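Local coordinates for uncharacterized protein YPL067C (Saccharomyces cerevisiae, PDB 5KCI) that is of unknown function but is probably a histidine triad protein linked to amyloid toxicity, at residues Y96-E99 against P100-H104; F172-R175 against E176-S179; V60-L64 against G65-D69; K49-A52 against G53-M56; A128-N131 against A132-A136. All coordinates share one frame; numbering follows the deposited sequence.

Contact 1. Residues Y96-E99 against P100-H104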
loop_
_atom_site.group_PDB
_atom_site.type_symbol
_atom_site.label_atom_id
_atom_site.label_comp_id
_atom_site.label_asym_id
_atom_site.label_seq_id
_atom_site.Cartn_x
_atom_site.Cartn_y
_atom_site.Cartn_z
ATOM N N TYR A 96 -9.972 -4.306 -2.215
ATOM C CA TYR A 96 -11.059 -4.460 -1.267
ATOM C C TYR A 96 -12.283 -3.667 -1.731
ATOM O O TYR A 96 -12.232 -2.899 -2.692
ATOM C CB TYR A 96 -10.648 -3.998 0.114
ATOM C CG TYR A 96 -9.495 -4.794 0.750
ATOM C CD1 TYR A 96 -8.969 -5.913 0.130
ATOM C CD2 TYR A 96 -8.956 -4.388 1.957
ATOM C CE1 TYR A 96 -7.891 -6.637 0.751
ATOM C CE2 TYR A 96 -7.901 -5.076 2.555
ATOM C CZ TYR A 96 -7.392 -6.194 1.955
ATOM O OH TYR A 96 -6.357 -6.854 2.583
ATOM N N ASN A 97 -13.377 -3.823 -0.992
ATOM C CA ASN A 97 -14.690 -3.357 -1.455
ATOM C C ASN A 97 -14.931 -1.965 -0.909
ATOM O O ASN A 97 -15.429 -1.781 0.203
ATOM C CB ASN A 97 -15.783 -4.311 -1.012
ATOM C CG ASN A 97 -17.120 -3.979 -1.635
ATOM O OD1 ASN A 97 -17.187 -3.325 -2.674
ATOM N ND2 ASN A 97 -18.188 -4.447 -1.010
ATOM N N PHE A 98 -14.584 -0.971 -1.721
ATOM C CA PHE A 98 -14.680 0.436 -1.380
ATOM C C PHE A 98 -15.643 1.126 -2.347
ATOM O O PHE A 98 -15.972 0.599 -3.408
ATOM C CB PHE A 98 -13.306 1.090 -1.463
ATOM C CG PHE A 98 -12.296 0.491 -0.544
ATOM C CD1 PHE A 98 -12.608 0.267 0.777
ATOM C CD2 PHE A 98 -11.030 0.184 -1.000
ATOM C CE1 PHE A 98 -11.676 -0.273 1.641
ATOM C CE2 PHE A 98 -10.090 -0.360 -0.140
ATOM C CZ PHE A 98 -10.413 -0.573 1.179
ATOM N N GLU A 99 -16.065 2.337 -1.996
ATOM C CA GLU A 99 -17.009 3.029 -2.865
ATOM C C GLU A 99 -16.309 3.454 -4.158
ATOM O O GLU A 99 -15.084 3.589 -4.201
ATOM C CB GLU A 99 -17.620 4.223 -2.143
ATOM C CG GLU A 99 -16.663 5.377 -1.799
ATOM C CD GLU A 99 -17.384 6.620 -1.337
ATOM O OE1 GLU A 99 -18.329 7.054 -2.036
ATOM O OE2 GLU A 99 -16.999 7.192 -0.293
ATOM N N PRO A 100 -17.067 3.678 -5.233
ATOM C CA PRO A 100 -16.444 4.144 -6.471
ATOM C C PRO A 100 -15.561 5.348 -6.196
ATOM O O PRO A 100 -15.903 6.221 -5.395
ATOM C CB PRO A 100 -17.641 4.519 -7.358
ATOM C CG PRO A 100 -18.751 3.728 -6.846
ATOM C CD PRO A 100 -18.533 3.586 -5.362
ATOM N N GLY A 101 -14.410 5.375 -6.841
ATOM C CA GLY A 101 -13.493 6.482 -6.729
ATOM C C GLY A 101 -12.340 6.207 -5.794
ATOM O O GLY A 101 -11.305 6.880 -5.885
ATOM N N VAL A 102 -12.491 5.212 -4.921
ATOM C CA VAL A 102 -11.393 4.791 -4.049
ATOM C C VAL A 102 -10.494 3.818 -4.795
ATOM O O VAL A 102 -10.932 2.750 -5.240
ATOM C CB VAL A 102 -11.927 4.170 -2.757
ATOM C CG1 VAL A 102 -10.742 3.688 -1.889
ATOM C CG2 VAL A 102 -12.758 5.189 -1.989
ATOM N N VAL A 103 -9.212 4.162 -4.874
ATOM C CA VAL A 103 -8.211 3.408 -5.600
ATOM C C VAL A 103 -7.363 2.712 -4.553
ATOM O O VAL A 103 -6.931 3.353 -3.593
ATOM C CB VAL A 103 -7.361 4.339 -6.471
ATOM C CG1 VAL A 103 -6.245 3.617 -7.123
ATOM C CG2 VAL A 103 -8.255 4.993 -7.548
ATOM N N HIS A 104 -7.143 1.417 -4.732
ATOM C CA HIS A 104 -6.447 0.600 -3.730
ATOM C C HIS A 104 -5.062 0.275 -4.269
ATOM O O HIS A 104 -4.924 -0.541 -5.193
ATOM C CB HIS A 104 -7.259 -0.665 -3.483
ATOM C CG HIS A 104 -6.751 -1.509 -2.375
ATOM N ND1 HIS A 104 -7.507 -2.517 -1.825
ATOM C CD2 HIS A 104 -5.574 -1.504 -1.705
ATOM C CE1 HIS A 104 -6.811 -3.120 -0.876
ATOM N NE2 HIS A 104 -5.630 -2.530 -0.787
HETATM O O HOH W 1 -18.473 6.960 -4.668
HETATM O O HOH W 2 -13.327 1.470 -5.327
#
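With its CG beside its own backbone N (chi1 -63°), Tyr96 offers a ring face to His104, whose CG lies opposite the backbone N (chi1 -173°) and carries the imidazole back across the loop. The His104 edge meets the phenol face in a T-shaped (edge-to-face) pair with planes at 78°, CE1 sitting toward the rim, 3.6 Å from Tyr96 CG. The same imidazole takes a nearly straight, in-plane hydrogen bond on ND1 from Tyr96 N (3.1 Å), while NE2 bonds to ND1 of His168 on strand 165-172. With an alanine in place of His104, Tyr96 N is likely to lose its acceptor, the Tyr96 face the imidazole edge and His168 ND1 its mate. At the other end, a type II beta turn from Glu99 to Val102 brings the loop into strand 102-109 of the antiparallel sheet, closed by Val102 N on Glu99 O at 3.1 Å. Gly101 takes the turn's positive-phi position, where a CB would press on the preceding carbonyl oxygen. Phe98 lies across Val102, CB to CB 3.6 Å, and its CE2 approaches His104 ND1 obliquely at 3.8 Å. A water bridges Glu99 OE1 and Pro100 O, while Glu99 OE2 receives Trp19 N.

Contact 2. Residues F172-R175 against E176-S179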
loop_
_atom_site.group_PDB
_atom_site.type_symbol
_atom_site.label_atom_id
_atom_site.label_comp_id
_atom_site.label_asym_id
_atom_site.label_seq_id
_atom_site.Cartn_x
_atom_site.Cartn_y
_atom_site.Cartn_z
ATOM N N PHE A 172 -8.662 8.610 -2.646
ATOM C CA PHE A 172 -10.072 8.835 -2.957
ATOM C C PHE A 172 -10.194 9.931 -4.011
ATOM O O PHE A 172 -9.757 11.071 -3.793
ATOM C CB PHE A 172 -10.867 9.194 -1.702
ATOM C CG PHE A 172 -12.389 9.283 -1.915
ATOM C CD1 PHE A 172 -13.047 8.484 -2.844
ATOM C CD2 PHE A 172 -13.149 10.129 -1.121
ATOM C CE1 PHE A 172 -14.420 8.568 -3.003
ATOM C CE2 PHE A 172 -14.531 10.195 -1.270
ATOM C CZ PHE A 172 -15.155 9.409 -2.217
ATOM N N PHE A 173 -10.835 9.579 -5.130
ATOM C CA PHE A 173 -11.151 10.493 -6.221
ATOM C C PHE A 173 -12.677 10.558 -6.295
ATOM O O PHE A 173 -13.292 9.751 -6.991
ATOM C CB PHE A 173 -10.567 10.004 -7.547
ATOM C CG PHE A 173 -9.069 9.873 -7.565
ATOM C CD1 PHE A 173 -8.465 8.687 -7.212
ATOM C CD2 PHE A 173 -8.274 10.905 -7.989
ATOM C CE1 PHE A 173 -7.115 8.554 -7.280
ATOM C CE2 PHE A 173 -6.928 10.780 -8.055
ATOM C CZ PHE A 173 -6.330 9.588 -7.675
ATOM N N PRO A 174 -13.327 11.474 -5.578
ATOM C CA PRO A 174 -14.800 11.524 -5.621
ATOM C C PRO A 174 -15.328 11.684 -7.045
ATOM O O PRO A 174 -14.725 12.347 -7.884
ATOM C CB PRO A 174 -15.146 12.742 -4.756
ATOM C CG PRO A 174 -13.917 12.939 -3.868
ATOM C CD PRO A 174 -12.763 12.552 -4.764
ATOM N N ARG A 175 -16.446 11.022 -7.309
ATOM C CA ARG A 175 -17.016 11.026 -8.659
ATOM C C ARG A 175 -17.439 12.434 -9.083
ATOM O O ARG A 175 -17.476 12.743 -10.284
ATOM C CB ARG A 175 -18.183 10.043 -8.706
ATOM C CG ARG A 175 -17.759 8.579 -8.814
ATOM C CD ARG A 175 -17.244 8.237 -10.206
ATOM N NE ARG A 175 -16.986 6.805 -10.360
ATOM C CZ ARG A 175 -15.778 6.240 -10.411
ATOM N NH1 ARG A 175 -14.666 6.968 -10.340
ATOM N NH2 ARG A 175 -15.683 4.925 -10.546
ATOM N N GLU A 176 -17.786 13.295 -8.135
ATOM C CA GLU A 176 -18.167 14.652 -8.506
ATOM C C GLU A 176 -16.954 15.538 -8.761
ATOM O O GLU A 176 -17.127 16.690 -9.167
ATOM C CB GLU A 176 -19.102 15.268 -7.446
ATOM C CG GLU A 176 -18.460 15.683 -6.128
ATOM C CD GLU A 176 -18.209 14.521 -5.150
ATOM O OE1 GLU A 176 -18.406 13.338 -5.531
ATOM O OE2 GLU A 176 -17.831 14.821 -3.987
ATOM N N ARG A 177 -15.743 15.009 -8.587
ATOM C CA ARG A 177 -14.514 15.767 -8.782
ATOM C C ARG A 177 -13.592 15.180 -9.840
ATOM O O ARG A 177 -12.858 15.943 -10.490
ATOM C CB ARG A 177 -13.755 15.876 -7.450
ATOM C CG ARG A 177 -14.514 16.769 -6.504
ATOM C CD ARG A 177 -14.173 16.543 -5.072
ATOM N NE ARG A 177 -12.831 17.029 -4.765
ATOM C CZ ARG A 177 -12.351 17.129 -3.529
ATOM N NH1 ARG A 177 -13.084 16.732 -2.486
ATOM N NH2 ARG A 177 -11.124 17.606 -3.335
ATOM N N TYR A 178 -13.679 13.878 -10.099
ATOM C CA TYR A 178 -12.862 13.208 -11.103
ATOM C C TYR A 178 -13.735 12.247 -11.892
ATOM O O TYR A 178 -14.466 11.451 -11.295
ATOM C CB TYR A 178 -11.720 12.420 -10.432
ATOM C CG TYR A 178 -10.695 13.242 -9.686
ATOM C CD1 TYR A 178 -9.499 13.608 -10.292
ATOM C CD2 TYR A 178 -10.899 13.605 -8.356
ATOM C CE1 TYR A 178 -8.527 14.346 -9.597
ATOM C CE2 TYR A 178 -9.948 14.345 -7.649
ATOM C CZ TYR A 178 -8.758 14.713 -8.278
ATOM O OH TYR A 178 -7.804 15.442 -7.600
ATOM N N SER A 179 -13.685 12.328 -13.229
ATOM C CA SER A 179 -14.249 11.273 -14.056
ATOM C C SER A 179 -13.444 9.994 -13.890
ATOM O O SER A 179 -12.255 10.022 -13.566
ATOM C CB SER A 179 -14.217 11.660 -15.530
ATOM O OG SER A 179 -12.866 11.672 -15.974
HETATM O O HOH W 3 -14.093 9.334 -9.466
#
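Pro174 O is gripped by two backbone amides at once. Arg177 N, 2.9 Å from Pro174 O and well above the carbonyl plane, closes a type I beta turn from Pro174 to Arg177; Tyr178 N, also at 2.9 Å, adds an i+4 bond, nearly in line with the C=O although its N-H is bent. The turn brings Phe173 and Tyr178 into a T-shaped (edge-to-face) pair with planes at 87°: Phe173 CD2 points into the centre of the tyrosine face, 3.5 Å above its plane, and Phe173 CB rests on Tyr178 CD2 at 3.7 Å. A leucine in place of Tyr178 would probably deprive the Phe173 edge of its aromatic face and open a gap beside it. Pro174 CG lies 3.8 Å from Arg177 CD, and Pro174 CB 3.4 Å from Glu176 OE1. One water ties the two limbs together, donating to Phe173 O and Tyr178 O while accepting from Arg175 NH1 in the guanidinium plane. The loop leads from strand 165-172 into helix 180-193, with Ser179 as N-cap; Phe173 packs on Val183, Thr186 and Val187 of that helix and joins its backbone to Gly101, beside strand 102-109.

Contact 3. Residues V60-L64 against G65-D69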
loop_
_atom_site.group_PDB
_atom_site.type_symbol
_atom_site.label_atom_id
_atom_site.label_comp_id
_atom_site.label_asym_id
_atom_site.label_seq_id
_atom_site.Cartn_x
_atom_site.Cartn_y
_atom_site.Cartn_z
ATOM N N VAL A 60 7.461 -12.340 -4.834
ATOM C CA VAL A 60 7.405 -10.884 -4.855
ATOM C C VAL A 60 8.807 -10.307 -4.933
ATOM O O VAL A 60 9.083 -9.412 -5.741
ATOM C CB VAL A 60 6.641 -10.363 -3.629
ATOM C CG1 VAL A 60 6.712 -8.853 -3.561
ATOM C CG2 VAL A 60 5.185 -10.822 -3.711
ATOM N N LEU A 61 9.721 -10.827 -4.105
ATOM C CA LEU A 61 11.103 -10.366 -4.172
ATOM C C LEU A 61 11.611 -10.444 -5.592
ATOM O O LEU A 61 12.247 -9.506 -6.087
ATOM C CB LEU A 61 12.012 -11.207 -3.272
ATOM C CG LEU A 61 11.876 -10.974 -1.786
ATOM C CD1 LEU A 61 12.603 -12.108 -1.051
ATOM C CD2 LEU A 61 12.418 -9.601 -1.379
ATOM N N GLN A 62 11.341 -11.575 -6.257
ATOM C CA GLN A 62 11.807 -11.780 -7.621
ATOM C C GLN A 62 11.215 -10.735 -8.551
ATOM O O GLN A 62 11.925 -10.157 -9.376
ATOM C CB GLN A 62 11.430 -13.179 -8.110
ATOM C CG GLN A 62 12.125 -14.334 -7.376
ATOM C CD GLN A 62 13.503 -14.633 -7.926
ATOM O OE1 GLN A 62 13.759 -14.450 -9.115
ATOM N NE2 GLN A 62 14.401 -15.100 -7.061
ATOM N N LYS A 63 9.903 -10.515 -8.451
ATOM C CA LYS A 63 9.215 -9.585 -9.350
ATOM C C LYS A 63 9.660 -8.150 -9.135
ATOM O O LYS A 63 9.693 -7.367 -10.091
ATOM C CB LYS A 63 7.704 -9.663 -9.155
ATOM C CG LYS A 63 7.045 -10.984 -9.526
ATOM C CD LYS A 63 7.381 -11.468 -10.935
ATOM C CE LYS A 63 6.883 -10.529 -12.021
ATOM N NZ LYS A 63 7.409 -10.943 -13.353
ATOM N N LEU A 64 9.968 -7.773 -7.897
ATOM C CA LEU A 64 10.345 -6.399 -7.613
ATOM C C LEU A 64 11.813 -6.146 -7.903
ATOM O O LEU A 64 12.240 -4.989 -7.870
ATOM C CB LEU A 64 10.043 -6.056 -6.154
ATOM C CG LEU A 64 8.562 -5.960 -5.784
ATOM C CD1 LEU A 64 8.352 -5.606 -4.332
ATOM C CD2 LEU A 64 7.850 -4.935 -6.653
ATOM N N GLY A 65 12.576 -7.199 -8.184
ATOM C CA GLY A 65 14.005 -7.079 -8.409
ATOM C C GLY A 65 14.809 -7.028 -7.137
ATOM O O GLY A 65 15.908 -6.459 -7.127
ATOM N N TRP A 66 14.283 -7.589 -6.047
ATOM C CA TRP A 66 14.905 -7.474 -4.738
ATOM C C TRP A 66 15.561 -8.771 -4.269
ATOM O O TRP A 66 16.045 -8.824 -3.135
ATOM C CB TRP A 66 13.865 -7.024 -3.707
ATOM C CG TRP A 66 13.285 -5.635 -3.984
ATOM C CD1 TRP A 66 13.635 -4.779 -5.006
ATOM C CD2 TRP A 66 12.262 -4.965 -3.236
ATOM N NE1 TRP A 66 12.886 -3.611 -4.928
ATOM C CE2 TRP A 66 12.035 -3.702 -3.859
ATOM C CE3 TRP A 66 11.502 -5.303 -2.116
ATOM C CZ2 TRP A 66 11.080 -2.789 -3.388
ATOM C CZ3 TRP A 66 10.557 -4.388 -1.654
ATOM C CH2 TRP A 66 10.359 -3.142 -2.291
ATOM N N SER A 67 15.597 -9.807 -5.102
ATOM C CA SER A 67 16.230 -11.064 -4.717
ATOM C C SER A 67 17.737 -10.883 -4.524
ATOM O O SER A 67 18.344 -9.922 -5.004
ATOM C CB SER A 67 15.968 -12.139 -5.774
ATOM O OG SER A 67 16.568 -11.798 -7.012
ATOM N N LEU A 68 18.344 -11.837 -3.809
ATOM C CA LEU A 68 19.782 -11.787 -3.559
ATOM C C LEU A 68 20.594 -11.941 -4.839
ATOM O O LEU A 68 21.758 -11.526 -4.873
ATOM C CB LEU A 68 20.188 -12.871 -2.557
ATOM C CG LEU A 68 19.457 -12.896 -1.210
ATOM C CD1 LEU A 68 20.009 -14.008 -0.324
ATOM C CD2 LEU A 68 19.545 -11.554 -0.497
ATOM N N ASP A 69 20.013 -12.535 -5.884
ATOM C CA ASP A 69 20.675 -12.580 -7.183
ATOM C C ASP A 69 21.076 -11.184 -7.638
ATOM O O ASP A 69 22.214 -10.951 -8.060
ATOM C CB ASP A 69 19.748 -13.221 -8.216
ATOM C CG ASP A 69 19.411 -14.657 -7.887
ATOM O OD1 ASP A 69 20.317 -15.399 -7.454
ATOM O OD2 ASP A 69 18.235 -15.042 -8.061
#
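A Schellman motif ends helix 56-64, and Leu61, Gln62, Gly65 and Trp66 supply its two diagnostic bonds. Trp66 N reaches back to Leu61 O at 2.8 Å, spanning the last turn, and within that loop Gly65 N makes a longer bond to Gln62 O at 3.3 Å, coming from above the carbonyl plane. Gly65 leaves the helical conformation with phi at 82°, where a CB would stand only 2.6 Å from Leu64 O. The hydrophobic contact that classically accompanies this motif joins the same two residues as the outer bond: Leu61 CD2 lies 3.8 Å from Trp66 CB. A chi1 of -63°, setting CG away from the carbonyl carbon, folds the Trp66 indole back against Leu64 at the helix end. There Leu64 CD1 sits over the six-membered ring in a CH-pi contact, 3.7 Å from its centroid and only 11° off the normal, while Leu64 CB lies over the five-membered ring, 3.8 Å from Trp66 CD2. On the outer side Gln62 NE2 passes Ser67 CB at 3.6 Å and hydrogen-bonds to Gln58 OE1, one turn earlier. The pair of large side chains faces the sheet: Trp66 and Leu64 both touch Trp108 of strand 102-109, Leu64 also reaches Ala88 and Arg90 on strand 87-91, and Lys110 makes a cation-pi contact with the indole.

Contact 4. Residues K49-A52 against G53-M56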
loop_
_atom_site.group_PDB
_atom_site.type_symbol
_atom_site.label_atom_id
_atom_site.label_comp_id
_atom_site.label_asym_id
_atom_site.label_seq_id
_atom_site.Cartn_x
_atom_site.Cartn_y
_atom_site.Cartn_z
ATOM N N LYS A 49 -5.694 -20.414 -5.619
ATOM C CA LYS A 49 -5.461 -21.737 -6.189
ATOM C C LYS A 49 -4.203 -21.734 -7.049
ATOM O O LYS A 49 -3.374 -22.645 -6.958
ATOM C CB LYS A 49 -6.671 -22.192 -7.010
ATOM C CG LYS A 49 -7.940 -22.425 -6.196
ATOM C CD LYS A 49 -8.940 -23.279 -6.974
ATOM C CE LYS A 49 -10.353 -22.699 -6.962
ATOM N NZ LYS A 49 -11.042 -22.838 -5.649
ATOM N N ARG A 50 -4.019 -20.692 -7.861
ATOM C CA ARG A 50 -2.897 -20.698 -8.800
ATOM C C ARG A 50 -1.545 -20.567 -8.109
ATOM O O ARG A 50 -0.542 -21.067 -8.630
ATOM C CB ARG A 50 -3.046 -19.564 -9.809
ATOM C CG ARG A 50 -4.201 -19.722 -10.760
ATOM C CD ARG A 50 -4.154 -18.646 -11.827
ATOM N NE ARG A 50 -4.633 -17.361 -11.323
ATOM C CZ ARG A 50 -5.910 -16.992 -11.326
ATOM N NH1 ARG A 50 -6.839 -17.813 -11.805
ATOM N NH2 ARG A 50 -6.254 -15.801 -10.852
ATOM N N THR A 51 -1.473 -19.883 -6.968
ATOM C CA THR A 51 -0.192 -19.664 -6.298
ATOM C C THR A 51 0.028 -20.585 -5.099
ATOM O O THR A 51 0.944 -20.340 -4.309
ATOM C CB THR A 51 -0.077 -18.220 -5.829
ATOM O OG1 THR A 51 -1.170 -17.921 -4.951
ATOM C CG2 THR A 51 -0.088 -17.257 -7.003
ATOM N N ALA A 52 -0.808 -21.607 -4.936
ATOM C CA ALA A 52 -0.759 -22.462 -3.768
ATOM C C ALA A 52 0.547 -23.235 -3.677
ATOM O O ALA A 52 0.867 -23.755 -2.599
ATOM C CB ALA A 52 -1.938 -23.427 -3.794
ATOM N N GLY A 53 1.308 -23.314 -4.769
ATOM C CA GLY A 53 2.553 -24.063 -4.821
ATOM C C GLY A 53 3.801 -23.210 -4.709
ATOM O O GLY A 53 4.908 -23.718 -4.947
ATOM N N LEU A 54 3.662 -21.936 -4.341
ATOM C CA LEU A 54 4.743 -20.970 -4.332
ATOM C C LEU A 54 4.952 -20.398 -2.936
ATOM O O LEU A 54 3.997 -20.210 -2.180
ATOM C CB LEU A 54 4.414 -19.778 -5.273
ATOM C CG LEU A 54 4.077 -20.073 -6.726
ATOM C CD1 LEU A 54 3.840 -18.740 -7.438
ATOM C CD2 LEU A 54 5.148 -20.927 -7.427
ATOM N N ASP A 55 6.188 -20.033 -2.637
ATOM C CA ASP A 55 6.489 -19.128 -1.532
ATOM C C ASP A 55 6.350 -17.710 -2.092
ATOM O O ASP A 55 7.218 -17.259 -2.842
ATOM C CB ASP A 55 7.890 -19.374 -0.986
ATOM C CG ASP A 55 8.246 -18.444 0.182
ATOM O OD1 ASP A 55 7.849 -17.248 0.180
ATOM O OD2 ASP A 55 8.908 -18.931 1.106
ATOM N N MET A 56 5.257 -17.020 -1.736
ATOM C CA MET A 56 4.943 -15.710 -2.324
ATOM C C MET A 56 5.901 -14.609 -1.878
ATOM O O MET A 56 6.075 -13.622 -2.597
ATOM C CB MET A 56 3.508 -15.322 -1.981
ATOM C CG MET A 56 2.483 -16.167 -2.749
ATOM S SD MET A 56 2.661 -15.986 -4.555
ATOM C CE MET A 56 2.324 -14.223 -4.714
HETATM O O HOH W 4 1.571 -22.655 -7.752
HETATM O O HOH W 5 1.135 -19.429 -1.535
HETATM O O HOH W 6 2.914 -22.662 -0.888
#
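Thr51 and Met56 make the close side-chain packing here, the sulfur SD lying 3.8 Å from Thr51 CB and nearly as near to CG2, with the two side chains crossing at about a right angle. Met56 gets there by curling: chi2 at -60° and chi3 at -62° bend the thioether back toward the end of helix 38-51. Thr51 in turn puts OG1 between its backbone N and carbonyl carbon (chi1 58°), where it bonds to His47 O one turn earlier, and the carbon side of the residue is left to meet the sulfur. Leu54 adds a looser touch, its CD1 4.2 Å from Thr51 CG2. The backbone bond that closes the bend, Leu54 N to Thr51 O at 3.2 Å, is itself oblique, the donor standing above the carbonyl plane. The remaining side is wet. One water joins Arg50 O to Gly53 N; a second donates to Thr51 O and Leu54 O; a third links Ala52 O to that same Leu54 O, so waters supplement the single protein bond of the turn. The bend is a type I beta turn from Thr51 to Leu54 within a short helix-to-helix connection, and it delivers Asp55 to the N-cap of helix 56-64, where OD1 accepts from Gln58 N.

Contact 5. Residues A128-N131 against A132-A136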
loop_
_atom_site.group_PDB
_atom_site.type_symbol
_atom_site.label_atom_id
_atom_site.label_comp_id
_atom_site.label_asym_id
_atom_site.label_seq_id
_atom_site.Cartn_x
_atom_site.Cartn_y
_atom_site.Cartn_z
ATOM N N ALA A 128 5.006 7.607 11.913
ATOM C CA ALA A 128 5.398 8.963 11.549
ATOM C C ALA A 128 6.196 8.961 10.255
ATOM O O ALA A 128 6.021 9.850 9.411
ATOM C CB ALA A 128 6.214 9.608 12.680
ATOM N N ARG A 129 7.085 7.972 10.088
ATOM C CA ARG A 129 7.866 7.866 8.855
ATOM C C ARG A 129 6.981 7.604 7.645
ATOM O O ARG A 129 7.153 8.240 6.587
ATOM C CB ARG A 129 8.907 6.758 8.975
ATOM C CG ARG A 129 9.823 6.617 7.759
ATOM C CD ARG A 129 10.763 7.808 7.604
ATOM N NE ARG A 129 11.688 7.626 6.484
ATOM C CZ ARG A 129 12.443 8.587 5.961
ATOM N NH1 ARG A 129 12.382 9.831 6.427
ATOM N NH2 ARG A 129 13.247 8.315 4.944
ATOM N N MET A 130 6.036 6.662 7.766
ATOM C CA MET A 130 5.118 6.422 6.653
ATOM C C MET A 130 4.347 7.690 6.310
ATOM O O MET A 130 4.188 8.054 5.127
ATOM C CB MET A 130 4.146 5.297 7.012
ATOM C CG MET A 130 3.129 5.011 5.917
ATOM S SD MET A 130 3.880 4.487 4.357
ATOM C CE MET A 130 4.459 2.919 4.929
ATOM N N ASN A 131 3.831 8.358 7.333
ATOM C CA ASN A 131 3.074 9.586 7.101
ATOM C C ASN A 131 3.912 10.634 6.380
ATOM O O ASN A 131 3.444 11.261 5.413
ATOM C CB ASN A 131 2.526 10.108 8.433
ATOM C CG ASN A 131 1.297 9.346 8.885
ATOM O OD1 ASN A 131 0.507 8.870 8.066
ATOM N ND2 ASN A 131 1.100 9.274 10.186
ATOM N N ALA A 132 5.151 10.844 6.826
ATOM C CA ALA A 132 6.022 11.821 6.182
ATOM C C ALA A 132 6.264 11.466 4.726
ATOM O O ALA A 132 6.274 12.354 3.845
ATOM C CB ALA A 132 7.345 11.909 6.932
ATOM N N PHE A 133 6.433 10.178 4.451
ATOM C CA PHE A 133 6.677 9.726 3.092
ATOM C C PHE A 133 5.509 10.078 2.194
ATOM O O PHE A 133 5.695 10.635 1.106
ATOM C CB PHE A 133 6.893 8.225 3.055
ATOM C CG PHE A 133 7.123 7.680 1.675
ATOM C CD1 PHE A 133 8.190 8.109 0.909
ATOM C CD2 PHE A 133 6.258 6.735 1.139
ATOM C CE1 PHE A 133 8.404 7.592 -0.381
ATOM C CE2 PHE A 133 6.472 6.207 -0.121
ATOM C CZ PHE A 133 7.557 6.630 -0.879
ATOM N N LEU A 134 4.294 9.697 2.608
ATOM C CA LEU A 134 3.137 10.003 1.762
ATOM C C LEU A 134 2.886 11.507 1.681
ATOM O O LEU A 134 2.518 12.016 0.618
ATOM C CB LEU A 134 1.912 9.271 2.281
ATOM C CG LEU A 134 2.022 7.753 2.287
ATOM C CD1 LEU A 134 0.821 7.168 2.951
ATOM C CD2 LEU A 134 2.176 7.225 0.838
ATOM N N GLN A 135 3.070 12.240 2.783
ATOM C CA GLN A 135 2.829 13.689 2.780
ATOM C C GLN A 135 3.751 14.426 1.829
ATOM O O GLN A 135 3.411 15.514 1.340
ATOM C CB GLN A 135 3.016 14.279 4.184
ATOM C CG GLN A 135 1.769 14.309 5.016
ATOM C CD GLN A 135 0.743 15.298 4.477
ATOM O OE1 GLN A 135 1.083 16.278 3.803
ATOM N NE2 GLN A 135 -0.510 15.039 4.764
ATOM N N ALA A 136 4.926 13.874 1.565
ATOM C CA ALA A 136 5.924 14.563 0.764
ATOM C C ALA A 136 5.703 14.399 -0.741
ATOM O O ALA A 136 6.503 14.922 -1.519
ATOM C CB ALA A 136 7.331 14.047 1.142
#
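Asn131 O takes the amide of Gln135 at 2.8 Å, and Ala128 O that of Ala132 at 2.9 Å. With Phe133 N on Arg129 O and Leu134 N on Met130 O, both 3.0 Å, they form the successive i to i+4 bonds of an alpha helix, here the last turns of helix 120-135. The series weakens at its end, where Ala136 N makes only weak bonds, to Ala132 O and Phe133 O. Side-chain polar groups look outward from it: Asn131 OD1 receives Trp151 NE1 from strand 149-152, and the Arg129 guanidinium bonds to the backbone oxygens of Ala80 and Ala199. On the buried side Met130 and Phe133 share a trans first torsion (chi1 178° and 179°), and both reach Leu107 of the sheet, Phe133 also stacking on the ring of Phe81. Within the helix itself, side chains lean mostly on carbonyl oxygens of the preceding turn: Phe133 CB lies 3.4 Å from Met130 O, Gln135 CB 3.3 Å from Asn131 O. Leu134 holds its CG 3.6 Å from Met130 O, and there it meets the methionine sulfur, SD to CG, at 4.3 Å.

Along the chain the order is contact 4, contact 3, contact 1, contact 5, contact 2. Contacts 4 and 3 adjoin in sequence, their centres about 16 Å apart, at the start and end of helix 56-64. Contacts 1 and 2 flank neighbouring antiparallel strands: the turn entering strand 102-109 touches the loop leaving strand 165-172, their centres about 11 Å apart. Contact 3 lies on the opposite side of the chain's centre, about 29 Å from contact 1 between centres, yet packs on the same strand 102-109. Contact 5, on helix 120-135, also leans on it, so the sheet is common ground for contacts 1, 2, 3 and 5, while contact 4 stands apart at the surface.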